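Local coordinates for ethylbenzene dehydrogenase alpha-subunit (Aromatoleum aromaticum, PDB 2IVF), which belongs to the molybdopterin oxidoreductase family and holds a molybdenum atom, the ligands MGD and MD1 and an iron/sulfur cluster, at residues 556-561 with 618-623; 292-297 with 428-433; 669-674 with 750-755; 526-531 with 948-953. All blocks are in the same frame, centred on the assembly; numbering follows the deposited sequence.

In the fold
The four contacts lie well apart in the chain, and no two of them touch; the nearest pair, interactions 3 and 4, still has about 11 Å between nearest atoms. Interactions 1 and 3 sit on opposite sides of the chain's centre, their own centres 42 Å apart. Along the sequence, interaction 4 closes a loop of more than 400 residues within which interactions 1 and 3 are nested, while interaction 2 is complete before either of these begins. Around the cofactors, the V296 side chain in interaction 2 lies about 7 Å from MGD, that of Y556 in interaction 1 about 11 Å from MD1, and that of F671 in interaction 3 about 12 Å from the iron/sulfur cluster.

Interaction 1: 556-561 with 618-623; sequences YDQLWN and AKMFPD
M620 lies against the ring of Y556, and these two residues bury most of the surface in this contact. The methionine sends its CG over one face of the tyrosine, displaced from the middle toward the rim, at 3.9 Å from the ring centroid and 22° off the normal, a CH-pi contact. Its CB comes in beside the same part of the ring, 3.6 Å from Y556 CE1. The sulfur stands farther out above the face: M620 SD is 5.2 Å from the Y556 ring centroid, so the Met-aromatic component is a distant one and the methylene carbons make the close touch. The contact joins the short helical turn 557-560 and the Y556 beside it to helix 617-625, within the molybdopterin oxidoreductase part of the chain, with apolar packing and no hydrogen bond between the two segments. Past the ring, the methionine bends at both chi2 (-47°) and chi3 (-82°), which carries its methyl to L559. There the two side chains meet tip to tip, M620 CE lying 3.8 Å from L559 CD1, while L559 CD2 stays near M620 CG. The carbonyl O of Y556 accepts from both L559 N and W560 N, and Y556 CB sits over the centre of the W560 ring. At the other end of the side chain, Y556 OH is hydrogen-bonded to the carbonyl O of R615, just before helix 617-625. L550 of helix 546-553 packs against both Y556 and F621.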
# COMPACT_ATOMS: atom_id res chain seq x y z
N TYR A 556 7.29 -31.33 2.88
CA TYR A 556 8.39 -30.40 2.76
C TYR A 556 9.71 -31.03 3.11
O TYR A 556 10.74 -30.44 2.82
CB TYR A 556 8.17 -29.13 3.59
CG TYR A 556 7.27 -28.09 2.93
CD1 TYR A 556 5.90 -28.13 3.07
CD2 TYR A 556 7.82 -27.06 2.18
CE1 TYR A 556 5.08 -27.13 2.48
CE2 TYR A 556 7.03 -26.10 1.62
CZ TYR A 556 5.67 -26.14 1.76
OH TYR A 556 4.91 -25.17 1.14
N ASP A 557 9.73 -32.24 3.66
CA ASP A 557 11.00 -32.90 3.89
C ASP A 557 11.74 -33.14 2.56
O ASP A 557 12.97 -33.23 2.53
CB ASP A 557 10.83 -34.26 4.60
CG ASP A 557 10.00 -35.25 3.79
OD1 ASP A 557 8.90 -34.91 3.36
OD2 ASP A 557 10.42 -36.39 3.62
N GLN A 558 10.97 -33.28 1.48
CA GLN A 558 11.56 -33.55 0.16
C GLN A 558 12.24 -32.31 -0.40
O GLN A 558 13.06 -32.44 -1.28
CB GLN A 558 10.51 -34.01 -0.84
CG GLN A 558 9.75 -35.23 -0.46
CD GLN A 558 8.42 -35.34 -1.20
OE1 GLN A 558 7.51 -34.51 -1.05
NE2 GLN A 558 8.28 -36.41 -1.98
N LEU A 559 11.86 -31.12 0.07
CA LEU A 559 12.51 -29.89 -0.33
C LEU A 559 13.64 -29.51 0.64
O LEU A 559 14.77 -29.25 0.23
CB LEU A 559 11.51 -28.74 -0.35
CG LEU A 559 10.41 -28.72 -1.42
CD1 LEU A 559 9.77 -30.07 -1.63
CD2 LEU A 559 9.39 -27.68 -1.13
N TRP A 560 13.30 -29.50 1.92
CA TRP A 560 14.19 -29.02 2.96
C TRP A 560 15.40 -29.90 3.28
O TRP A 560 16.33 -29.44 3.92
CB TRP A 560 13.39 -28.73 4.22
CG TRP A 560 12.33 -27.77 4.02
CD1 TRP A 560 12.19 -26.90 2.96
CD2 TRP A 560 11.27 -27.47 4.93
NE1 TRP A 560 11.11 -26.10 3.17
CE2 TRP A 560 10.53 -26.42 4.37
CE3 TRP A 560 10.88 -27.98 6.17
CZ2 TRP A 560 9.40 -25.92 4.97
CZ3 TRP A 560 9.76 -27.49 6.77
CH2 TRP A 560 9.03 -26.45 6.17
N ASN A 561 15.38 -31.16 2.83
CA ASN A 561 16.53 -32.04 2.96
C ASN A 561 17.37 -32.08 1.69
O ASN A 561 18.21 -32.95 1.54
CB ASN A 561 16.08 -33.47 3.33
CG ASN A 561 15.46 -33.54 4.71
OD1 ASN A 561 15.75 -32.70 5.57
ND2 ASN A 561 14.62 -34.54 4.94
N ALA A 618 1.67 -23.35 -2.89
CA ALA A 618 0.80 -23.50 -4.07
C ALA A 618 0.95 -24.86 -4.75
O ALA A 618 0.04 -25.34 -5.42
CB ALA A 618 0.98 -22.31 -5.08
N LYS A 619 2.09 -25.52 -4.55
CA LYS A 619 2.31 -26.86 -5.03
C LYS A 619 2.08 -27.84 -3.90
O LYS A 619 1.45 -28.88 -4.11
CB LYS A 619 3.74 -27.01 -5.53
CG LYS A 619 4.14 -28.42 -6.03
CD LYS A 619 3.37 -28.79 -7.30
CE LYS A 619 3.96 -30.05 -8.00
NZ LYS A 619 2.88 -30.70 -8.82
N MET A 620 2.64 -27.57 -2.72
CA MET A 620 2.71 -28.63 -1.68
C MET A 620 1.34 -28.80 -1.04
O MET A 620 0.95 -29.90 -0.66
CB MET A 620 3.75 -28.29 -0.61
CG MET A 620 5.22 -28.17 -1.16
SD MET A 620 5.68 -29.54 -2.25
CE MET A 620 6.13 -30.78 -1.02
N PHE A 621 0.61 -27.71 -0.92
CA PHE A 621 -0.71 -27.82 -0.31
C PHE A 621 -1.68 -28.69 -1.16
O PHE A 621 -2.17 -29.72 -0.65
CB PHE A 621 -1.26 -26.45 0.12
CG PHE A 621 -0.86 -26.08 1.54
CD1 PHE A 621 0.47 -26.17 1.96
CD2 PHE A 621 -1.79 -25.66 2.46
CE1 PHE A 621 0.84 -25.82 3.25
CE2 PHE A 621 -1.41 -25.34 3.76
CZ PHE A 621 -0.11 -25.41 4.14
N PRO A 622 -1.96 -28.29 -2.43
CA PRO A 622 -2.84 -29.14 -3.27
C PRO A 622 -2.29 -30.53 -3.45
O PRO A 622 -3.05 -31.50 -3.37
CB PRO A 622 -2.90 -28.37 -4.62
CG PRO A 622 -2.64 -26.98 -4.26
CD PRO A 622 -1.58 -27.06 -3.13
N ASP A 623 -0.99 -30.68 -3.63
CA ASP A 623 -0.45 -32.00 -3.97
C ASP A 623 -0.31 -32.97 -2.81
O ASP A 623 -0.41 -34.18 -3.00
CB ASP A 623 0.91 -31.89 -4.65
CG ASP A 623 0.81 -31.44 -6.09
OD1 ASP A 623 -0.29 -31.06 -6.55
OD2 ASP A 623 1.88 -31.47 -6.76

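Interaction 2: 292-297 with 428-433; sequences ADLHVP and IRELGR
With chi1 of -69°, L431 stretches away from its helix and presents both methyls to the strand, one to each of two residues there. V296 turns its CG2 to meet the first: CG1 lies opposite the backbone N (chi1 172°), leaving CG2 beside that N and directed at the helix. The two methyls meet tip to tip, V296 CG2 being 3.4 Å from L431 CD1, closer than ordinary carbon packing, so this is the tight point of the contact. L294 reaches out in the same manner and ends head-on against the other branch, with its CD1 3.8 Å from L431 CD2. L431 thus spans two residues that lie on one side of the strand, while H295 between them points its CB away from the helix. The carboxylate of E430 comes from the opposite direction to L294, its OE2 4.1 Å from L294 CD1, a loose touch. That oxygen is occupied by charge partners: it forms salt bridges with K434, one turn farther along the helix, and with R279 of the beta-subunit. Both segments belong to the molybdopterin oxidoreductase family region, and the contact is helix-on-sheet packing, the axes of strand 294-296 and of the helical segment 428-433 approaching to 11.3 Å with their directions 112° apart. Strand 294-296 is an outermost strand of a four-stranded parallel sheet, paired with strand 277-281 on its inner side. Helix 425-437 leads into strand 440-444 at the far end of that sheet, and F306 of helix 303-316 touches both V296 and L431.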
# COMPACT_ATOMS: atom_id res chain seq x y z
N ALA A 292 16.06 9.25 1.09
CA ALA A 292 17.41 8.86 1.48
C ALA A 292 18.49 9.78 0.94
O ALA A 292 18.44 10.24 -0.21
CB ALA A 292 17.68 7.42 1.04
N ASP A 293 19.48 10.04 1.78
CA ASP A 293 20.73 10.66 1.37
C ASP A 293 21.66 9.69 0.64
O ASP A 293 22.45 10.09 -0.22
CB ASP A 293 21.43 11.27 2.58
CG ASP A 293 20.63 12.36 3.22
OD1 ASP A 293 20.31 13.36 2.53
OD2 ASP A 293 20.29 12.19 4.40
N LEU A 294 21.58 8.42 1.01
CA LEU A 294 22.48 7.41 0.55
C LEU A 294 21.71 6.17 0.33
O LEU A 294 20.85 5.80 1.13
CB LEU A 294 23.53 7.11 1.64
CG LEU A 294 24.64 8.16 1.84
CD1 LEU A 294 25.46 7.81 3.07
CD2 LEU A 294 25.52 8.16 0.61
N HIS A 295 22.03 5.53 -0.76
CA HIS A 295 21.69 4.15 -1.01
C HIS A 295 22.92 3.29 -0.89
O HIS A 295 23.95 3.51 -1.59
CB HIS A 295 21.12 4.04 -2.43
CG HIS A 295 20.82 2.66 -2.84
ND1 HIS A 295 21.03 2.23 -4.12
CD2 HIS A 295 20.40 1.57 -2.13
CE1 HIS A 295 20.69 0.95 -4.21
NE2 HIS A 295 20.27 0.54 -3.02
N VAL A 296 22.82 2.25 -0.07
CA VAL A 296 23.88 1.28 0.07
C VAL A 296 23.41 0.04 -0.71
O VAL A 296 22.52 -0.66 -0.27
CB VAL A 296 24.15 0.97 1.57
CG1 VAL A 296 25.14 -0.21 1.72
CG2 VAL A 296 24.63 2.25 2.36
N PRO A 297 23.99 -0.18 -1.92
CA PRO A 297 23.46 -1.14 -2.87
C PRO A 297 24.01 -2.52 -2.62
O PRO A 297 24.73 -3.13 -3.44
CB PRO A 297 23.90 -0.56 -4.21
CG PRO A 297 25.18 0.09 -3.92
CD PRO A 297 25.13 0.58 -2.49
N ILE A 428 31.61 2.25 2.61
CA ILE A 428 31.89 1.44 3.79
C ILE A 428 32.69 2.27 4.82
O ILE A 428 32.32 2.36 6.01
CB ILE A 428 32.66 0.19 3.41
CG1 ILE A 428 31.77 -0.73 2.54
CG2 ILE A 428 33.20 -0.51 4.71
CD1 ILE A 428 32.44 -2.12 2.08
N ARG A 429 33.75 2.93 4.35
CA ARG A 429 34.59 3.71 5.26
C ARG A 429 33.85 4.93 5.80
O ARG A 429 33.90 5.20 7.01
CB ARG A 429 35.90 4.11 4.60
CG ARG A 429 37.03 4.36 5.60
CD ARG A 429 38.39 4.30 5.00
NE ARG A 429 38.98 2.97 4.91
CZ ARG A 429 39.56 2.47 3.82
NH1 ARG A 429 39.59 3.14 2.66
NH2 ARG A 429 40.09 1.26 3.88
N GLU A 430 33.13 5.64 4.93
CA GLU A 430 32.33 6.78 5.38
C GLU A 430 31.29 6.43 6.45
O GLU A 430 31.17 7.11 7.46
CB GLU A 430 31.58 7.43 4.23
CG GLU A 430 30.80 8.68 4.64
CD GLU A 430 30.10 9.32 3.44
OE1 GLU A 430 30.70 9.29 2.34
OE2 GLU A 430 28.97 9.80 3.63
N LEU A 431 30.53 5.37 6.20
CA LEU A 431 29.52 4.95 7.13
C LEU A 431 30.09 4.30 8.40
O LEU A 431 29.47 4.43 9.47
CB LEU A 431 28.48 4.06 6.45
CG LEU A 431 27.59 4.82 5.45
CD1 LEU A 431 26.69 3.88 4.56
CD2 LEU A 431 26.72 5.91 6.16
N GLY A 432 31.23 3.62 8.29
CA GLY A 432 31.95 3.14 9.47
C GLY A 432 32.22 4.27 10.44
O GLY A 432 31.95 4.17 11.65
N ARG A 433 32.74 5.36 9.89
CA ARG A 433 33.14 6.49 10.68
C ARG A 433 31.92 7.21 11.24
O ARG A 433 31.94 7.68 12.39
CB ARG A 433 34.03 7.44 9.86
CG ARG A 433 35.34 6.78 9.48
CD ARG A 433 36.10 7.58 8.47
NE ARG A 433 37.46 7.07 8.32
CZ ARG A 433 38.35 7.58 7.47
NH1 ARG A 433 38.01 8.58 6.64
NH2 ARG A 433 39.57 7.05 7.41

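Interaction 3: 669-674 with 750-755; sequences PFFTFV and VGVFAK
F671 receives the ring of F753 in a T-shaped (edge-to-face) pair, the edge of F753 turned to the face of F671. F671 belongs to the middle strand, 670-676, of a small three-stranded antiparallel sheet, and F753 to the loop between helices 736-749 and 759-765, so the pair fastens a loop to a sheet. The ring planes are almost perpendicular, at 89°, with centroids 5.4 Å apart. The leading atom is F753 CE1, 3.7 Å from F671 CD1, and F671 CB lies at the rim of F753 in that ring's plane. The packing is dense here: F753 also meets the rings of Y757 and F762, and M661 of strand 659-661 touches both phenylalanines. N747 of helix 736-749 lies against F671, F753 and V752 alike. Beyond this the loop turns outward to partly exposed A754 and exposed K755, which make no contact with the strand segment. On the other flank, G751 is partly exposed as well. Between these outer parts V752 directs its side chain inward. CG1, opposite the backbone N (chi1 163°), comes across the F671 side chain at about a right angle and stops 3.5 Å from F671 CE1.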
# COMPACT_ATOMS: atom_id res chain seq x y z
N PRO A 669 1.99 4.07 18.63
CA PRO A 669 1.68 3.45 19.92
C PRO A 669 0.35 3.88 20.57
O PRO A 669 0.30 4.34 21.73
CB PRO A 669 2.87 3.83 20.77
CG PRO A 669 3.25 5.21 20.25
CD PRO A 669 2.89 5.26 18.80
N PHE A 670 -0.74 3.60 19.86
CA PHE A 670 -2.08 3.99 20.29
C PHE A 670 -3.04 2.98 19.76
O PHE A 670 -2.89 2.50 18.60
CB PHE A 670 -2.49 5.41 19.77
CG PHE A 670 -1.83 5.83 18.50
CD1 PHE A 670 -2.37 5.53 17.26
CD2 PHE A 670 -0.66 6.58 18.53
CE1 PHE A 670 -1.74 5.91 16.08
CE2 PHE A 670 -0.01 6.97 17.38
CZ PHE A 670 -0.56 6.66 16.13
N PHE A 671 -4.02 2.63 20.60
CA PHE A 671 -5.11 1.74 20.19
C PHE A 671 -6.24 2.57 19.64
O PHE A 671 -6.54 3.66 20.16
CB PHE A 671 -5.67 1.02 21.41
CG PHE A 671 -4.86 -0.12 21.86
CD1 PHE A 671 -3.72 0.07 22.61
CD2 PHE A 671 -5.23 -1.41 21.51
CE1 PHE A 671 -2.97 -1.02 23.05
CE2 PHE A 671 -4.49 -2.50 21.94
CZ PHE A 671 -3.35 -2.29 22.71
N THR A 672 -6.92 2.04 18.64
CA THR A 672 -7.99 2.82 17.96
C THR A 672 -9.23 1.96 17.90
O THR A 672 -9.18 0.73 17.69
CB THR A 672 -7.52 3.30 16.57
OG1 THR A 672 -6.44 4.23 16.74
CG2 THR A 672 -8.63 3.97 15.75
N PHE A 673 -10.35 2.62 18.17
CA PHE A 673 -11.67 2.03 18.17
C PHE A 673 -12.26 1.89 16.77
O PHE A 673 -12.15 2.78 15.92
CB PHE A 673 -12.59 2.90 19.02
CG PHE A 673 -14.02 2.45 19.05
CD1 PHE A 673 -14.35 1.21 19.53
CD2 PHE A 673 -15.02 3.29 18.64
CE1 PHE A 673 -15.72 0.78 19.58
CE2 PHE A 673 -16.36 2.90 18.71
CZ PHE A 673 -16.71 1.64 19.18
N VAL A 674 -12.87 0.74 16.52
CA VAL A 674 -13.54 0.52 15.28
C VAL A 674 -14.99 0.22 15.63
O VAL A 674 -15.30 -0.79 16.24
CB VAL A 674 -12.93 -0.63 14.45
CG1 VAL A 674 -13.71 -0.79 13.13
CG2 VAL A 674 -11.42 -0.43 14.17
N VAL A 750 -4.05 -4.61 33.09
CA VAL A 750 -2.61 -4.78 32.88
C VAL A 750 -1.82 -3.50 32.65
O VAL A 750 -0.66 -3.54 32.25
CB VAL A 750 -2.33 -5.78 31.72
CG1 VAL A 750 -3.06 -7.08 32.02
CG2 VAL A 750 -2.74 -5.23 30.33
N GLY A 751 -2.48 -2.36 32.82
CA GLY A 751 -1.82 -1.06 32.68
C GLY A 751 -1.65 -0.51 31.28
O GLY A 751 -0.97 0.51 31.08
N VAL A 752 -2.21 -1.17 30.29
CA VAL A 752 -2.10 -0.71 28.90
C VAL A 752 -3.02 0.49 28.70
O VAL A 752 -2.66 1.44 28.02
CB VAL A 752 -2.41 -1.88 27.93
CG1 VAL A 752 -2.72 -1.40 26.52
CG2 VAL A 752 -1.23 -2.90 27.97
N PHE A 753 -4.17 0.44 29.36
CA PHE A 753 -5.05 1.60 29.45
C PHE A 753 -4.99 2.02 30.91
O PHE A 753 -4.72 1.20 31.79
CB PHE A 753 -6.48 1.22 29.09
CG PHE A 753 -6.76 1.09 27.60
CD1 PHE A 753 -5.79 1.23 26.63
CD2 PHE A 753 -8.05 0.75 27.19
CE1 PHE A 753 -6.09 1.08 25.29
CE2 PHE A 753 -8.36 0.57 25.85
CZ PHE A 753 -7.39 0.73 24.90
N ALA A 754 -5.26 3.30 31.15
CA ALA A 754 -5.48 3.77 32.50
C ALA A 754 -6.59 2.99 33.15
O ALA A 754 -7.53 2.50 32.48
CB ALA A 754 -5.80 5.24 32.49
N LYS A 755 -6.50 2.83 34.46
CA LYS A 755 -7.52 2.08 35.21
C LYS A 755 -8.95 2.64 35.04
O LYS A 755 -9.90 1.89 35.06
CB LYS A 755 -7.17 2.01 36.67
CG LYS A 755 -7.38 3.33 37.39
CD LYS A 755 -6.96 3.27 38.87
CE LYS A 755 -7.22 4.66 39.55
NZ LYS A 755 -6.62 4.82 40.93

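Interaction 4: 526-531 with 948-953; sequences DEMGNI and GYEQFR
I531 crosses the R953 side chain at about a right angle and packs its methyls over one face of the guanidinium, an apolar contact. Its CG2 sits 3.5 Å above the guanidinium plane, offset to the rim, and CD1 comes within 3.5 Å of R953 NH2. The opposite face rests on backbone, E950 C and Q951 CA, so the guanidinium is sandwiched between helix and turn. With CG between the backbone N and the carbonyl carbon (chi1 63°), R953 runs extended to NE and carries the guanidinium to I531.

In polar terms, no hydrogen bond joins the two segments. R953 NH2 instead bonds to the carbonyl oxygens of G233 and P806, two acceptors that would fix the guanidinium against I531. The carboxylate of E527 stands farther off, its OE1 6.8 Å from R953 NH2, and is paired with K234. E950 and M528 meet only loosely, OE2 to SD at 4.4 Å, while E950 OE1 forms a salt bridge with K354.

Helix 526-540 contributes its first turns, and Y780 of helix 777-781 packs on D526, E527 and N530. The partner is a type I beta turn, Y949 to F952, in the connection between strands 915-917 and 969-975.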
# COMPACT_ATOMS: atom_id res chain seq x y z
N ASP A 526 13.40 -10.71 36.20
CA ASP A 526 12.00 -10.86 35.82
C ASP A 526 11.87 -11.31 34.37
O ASP A 526 11.05 -12.18 34.03
CB ASP A 526 11.22 -9.56 36.08
CG ASP A 526 11.96 -8.30 35.60
OD1 ASP A 526 12.84 -8.34 34.71
OD2 ASP A 526 11.64 -7.23 36.15
N GLU A 527 12.70 -10.72 33.52
CA GLU A 527 12.67 -10.99 32.08
C GLU A 527 12.89 -12.47 31.84
O GLU A 527 12.22 -13.09 31.01
CB GLU A 527 13.76 -10.17 31.38
CG GLU A 527 13.82 -10.43 29.90
CD GLU A 527 14.73 -9.50 29.14
OE1 GLU A 527 14.59 -9.49 27.89
OE2 GLU A 527 15.57 -8.81 29.77
N MET A 528 13.77 -13.06 32.62
CA MET A 528 14.09 -14.49 32.51
C MET A 528 12.97 -15.38 33.05
O MET A 528 12.63 -16.43 32.46
CB MET A 528 15.38 -14.76 33.26
CG MET A 528 16.57 -14.07 32.64
SD MET A 528 18.04 -14.22 33.63
CE MET A 528 19.04 -12.94 32.93
N GLY A 529 12.36 -14.95 34.14
CA GLY A 529 11.21 -15.65 34.69
C GLY A 529 10.09 -15.67 33.68
O GLY A 529 9.43 -16.69 33.48
N ASN A 530 9.87 -14.53 33.03
CA ASN A 530 8.82 -14.42 32.00
C ASN A 530 9.05 -15.34 30.79
O ASN A 530 8.11 -15.99 30.30
CB ASN A 530 8.67 -12.96 31.59
CG ASN A 530 7.76 -12.79 30.39
OD1 ASN A 530 8.21 -12.72 29.24
ND2 ASN A 530 6.45 -12.75 30.66
N ILE A 531 10.29 -15.43 30.31
CA ILE A 531 10.65 -16.39 29.24
C ILE A 531 10.34 -17.86 29.59
O ILE A 531 9.80 -18.60 28.78
CB ILE A 531 12.14 -16.29 28.88
CG1 ILE A 531 12.46 -14.92 28.25
CG2 ILE A 531 12.55 -17.37 27.89
CD1 ILE A 531 13.92 -14.62 28.30
N GLY A 948 20.04 -26.39 23.93
CA GLY A 948 21.17 -26.54 24.85
C GLY A 948 21.96 -25.26 24.97
O GLY A 948 23.18 -25.29 25.11
N TYR A 949 21.28 -24.12 24.86
CA TYR A 949 21.91 -22.82 25.02
C TYR A 949 20.83 -21.83 25.42
O TYR A 949 19.76 -21.79 24.83
CB TYR A 949 22.50 -22.37 23.68
CG TYR A 949 23.77 -21.58 23.73
CD1 TYR A 949 24.92 -22.16 24.21
CD2 TYR A 949 23.83 -20.28 23.22
CE1 TYR A 949 26.08 -21.48 24.22
CE2 TYR A 949 25.01 -19.58 23.21
CZ TYR A 949 26.14 -20.20 23.74
OH TYR A 949 27.33 -19.59 23.75
N GLU A 950 21.13 -20.99 26.39
CA GLU A 950 20.12 -20.12 26.95
C GLU A 950 19.23 -19.46 25.91
O GLU A 950 17.99 -19.55 25.97
CB GLU A 950 20.78 -19.05 27.82
CG GLU A 950 19.75 -18.29 28.59
CD GLU A 950 20.16 -17.94 29.99
OE1 GLU A 950 21.18 -18.46 30.50
OE2 GLU A 950 19.41 -17.13 30.58
N GLN A 951 19.85 -18.78 24.96
CA GLN A 951 19.07 -17.98 24.01
C GLN A 951 18.59 -18.76 22.79
O GLN A 951 17.97 -18.20 21.90
CB GLN A 951 19.84 -16.75 23.55
CG GLN A 951 21.19 -17.02 22.86
CD GLN A 951 22.32 -16.69 23.79
OE1 GLN A 951 22.40 -17.26 24.88
NE2 GLN A 951 23.19 -15.77 23.39
N PHE A 952 18.92 -20.04 22.73
CA PHE A 952 18.41 -20.93 21.68
C PHE A 952 17.18 -21.63 22.23
O PHE A 952 17.29 -22.58 23.02
CB PHE A 952 19.49 -21.93 21.26
CG PHE A 952 20.71 -21.31 20.59
CD1 PHE A 952 20.76 -19.98 20.23
CD2 PHE A 952 21.81 -22.10 20.30
CE1 PHE A 952 21.89 -19.44 19.62
CE2 PHE A 952 22.95 -21.57 19.71
CZ PHE A 952 22.99 -20.26 19.37
N ARG A 953 16.01 -21.16 21.83
CA ARG A 953 14.75 -21.63 22.44
C ARG A 953 13.54 -21.23 21.63
O ARG A 953 13.61 -20.38 20.75
CB ARG A 953 14.58 -21.11 23.85
CG ARG A 953 14.47 -19.60 23.95
CD ARG A 953 14.93 -19.06 25.34
NE ARG A 953 15.41 -17.66 25.27
CZ ARG A 953 16.01 -17.03 26.28
NH1 ARG A 953 16.21 -17.66 27.42
NH2 ARG A 953 16.43 -15.78 26.15